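Local coordinates for protein HTH-type transcriptional repressor Rv2887 (Mycobacterium tuberculosis, PDB 5HSM) that represses transcription of the methyltransferase gene htm and several other genes by binding promoter DNA as a homodimer, and binds salicylate and para-aminosalicylic acid, at residues P57-L62 / K125-V130. Sequence-based numbering, arbitrary orientation.
Sequences PEFVCL and KRAEAV
Phe59 makes nearly all of the contact from helix 56-67, reaching the methyl group of Ala127 and the carboxylate of Glu128 on helix 118-139. With CG anti to the backbone N (chi1 171°), the ring of Phe59 extends toward helix 118-139. There Phe59 CD1 meets Ala127 CB at 3.5 Å and Phe59 CE1 meets the same methyl at 3.6 Å, an oblique apolar approach permitted by the small side chain; the two CA atoms of Phe59 and Ala127 are 7.2 Å apart. Farther along the ring, Phe59 CZ lies 3.4 Å from Glu128 OE2, which sits at the ring edge. Ring and carboxylate planes differ by 18°, so the acid comes up nearly coplanar with the aromatic group. Glu128 gets there through a bend at chi2 (68°). The main partners of its charge are two arginines: OE2 forms a salt bridge with Arg63, a salicylate-binding residue, and OE1 forms one with Arg132. The approach of OE2 to the weakly positive C-H rim of Phe59 is probably a secondary attraction, and the glutamate, which links the aromatic edge to the ligand site, probably helps to position Arg63.

The contact joins helix 56-67, part of the winged helix-turn-helix domain of this MarR-family protein, to the long helix 118-139, which follows the wing and runs toward the dimerization region. On the second subunit, Ala25 packs on Phe59 and Leu24 on Val60, bringing the dimer partner up to this buried contact. Cys61 packs against Met87, Val90 and Leu91 of helix 84-96. Leu62 points toward helix 118-139 as well and touches Leu123 and Ala124 there, extending the apolar packing toward Leu116 and Leu54.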
# COMPACT_ATOMS: atom_id res chain seq x y z
N PRO A 57 6.47 10.09 -3.51
CA PRO A 57 5.95 10.81 -2.34
C PRO A 57 5.88 12.34 -2.52
O PRO A 57 4.96 13.01 -2.02
CB PRO A 57 6.96 10.45 -1.24
CG PRO A 57 7.55 9.15 -1.69
CD PRO A 57 7.64 9.26 -3.17
N GLU A 58 6.86 12.89 -3.24
CA GLU A 58 6.83 14.31 -3.58
C GLU A 58 5.60 14.66 -4.40
O GLU A 58 4.93 15.66 -4.14
CB GLU A 58 8.11 14.72 -4.33
CG GLU A 58 9.31 14.80 -3.41
CD GLU A 58 10.64 14.83 -4.15
OE1 GLU A 58 10.65 14.87 -5.40
OE2 GLU A 58 11.68 14.81 -3.46
N PHE A 59 5.30 13.83 -5.40
CA PHE A 59 4.10 14.05 -6.19
C PHE A 59 2.83 13.97 -5.34
O PHE A 59 1.94 14.80 -5.47
CB PHE A 59 3.99 13.04 -7.33
CG PHE A 59 2.67 13.10 -8.01
CD1 PHE A 59 2.28 14.24 -8.71
CD2 PHE A 59 1.79 12.03 -7.93
CE1 PHE A 59 1.04 14.30 -9.32
CE2 PHE A 59 0.55 12.09 -8.55
CZ PHE A 59 0.18 13.22 -9.25
N VAL A 60 2.74 12.97 -4.47
CA VAL A 60 1.57 12.84 -3.59
C VAL A 60 1.36 14.11 -2.74
O VAL A 60 0.24 14.66 -2.66
CB VAL A 60 1.70 11.59 -2.71
CG1 VAL A 60 0.61 11.55 -1.65
CG2 VAL A 60 1.61 10.32 -3.59
N CYS A 61 2.44 14.59 -2.13
CA CYS A 61 2.40 15.84 -1.37
C CYS A 61 1.94 17.03 -2.22
O CYS A 61 1.03 17.78 -1.85
CB CYS A 61 3.77 16.14 -0.76
SG CYS A 61 3.87 17.70 0.15
N LEU A 62 2.61 17.22 -3.36
CA LEU A 62 2.25 18.25 -4.33
C LEU A 62 0.75 18.24 -4.69
O LEU A 62 0.09 19.28 -4.69
CB LEU A 62 3.11 18.05 -5.59
CG LEU A 62 3.26 19.17 -6.62
CD1 LEU A 62 3.93 20.39 -5.99
CD2 LEU A 62 4.09 18.67 -7.79
N LYS A 125 -0.00 20.05 -12.10
CA LYS A 125 -0.87 19.64 -13.20
C LYS A 125 -0.12 18.81 -14.25
O LYS A 125 -0.64 17.78 -14.72
CB LYS A 125 -1.58 20.85 -13.82
CG LYS A 125 -2.79 21.29 -12.97
CD LYS A 125 -3.24 20.13 -12.03
CE LYS A 125 -4.73 20.12 -11.65
NZ LYS A 125 -5.62 19.43 -12.63
N ARG A 126 1.10 19.21 -14.61
CA ARG A 126 1.89 18.42 -15.55
C ARG A 126 2.12 16.99 -15.03
O ARG A 126 2.02 16.01 -15.79
CB ARG A 126 3.23 19.09 -15.84
CG ARG A 126 3.52 19.28 -17.32
CD ARG A 126 3.19 20.69 -17.79
NE ARG A 126 4.12 21.70 -17.28
CZ ARG A 126 4.06 23.00 -17.54
NH1 ARG A 126 3.09 23.48 -18.32
NH2 ARG A 126 4.95 23.83 -17.03
N ALA A 127 2.40 16.89 -13.74
CA ALA A 127 2.68 15.60 -13.11
C ALA A 127 1.44 14.72 -13.09
O ALA A 127 1.52 13.50 -13.35
CB ALA A 127 3.22 15.81 -11.71
N GLU A 128 0.29 15.30 -12.78
CA GLU A 128 -0.93 14.51 -12.80
C GLU A 128 -1.12 13.94 -14.20
O GLU A 128 -1.47 12.76 -14.37
CB GLU A 128 -2.15 15.33 -12.36
CG GLU A 128 -3.49 14.62 -12.56
CD GLU A 128 -3.71 13.40 -11.65
OE1 GLU A 128 -4.71 12.69 -11.88
OE2 GLU A 128 -2.90 13.15 -10.72
N ALA A 129 -0.86 14.77 -15.21
CA ALA A 129 -0.98 14.29 -16.59
C ALA A 129 -0.05 13.10 -16.89
O ALA A 129 -0.49 12.09 -17.48
CB ALA A 129 -0.70 15.44 -17.56
N VAL A 130 1.23 13.19 -16.51
CA VAL A 130 2.12 12.06 -16.82
C VAL A 130 1.74 10.80 -16.02
O VAL A 130 1.94 9.68 -16.49
CB VAL A 130 3.63 12.38 -16.59
CG1 VAL A 130 3.99 13.75 -17.20
CG2 VAL A 130 4.00 12.30 -15.12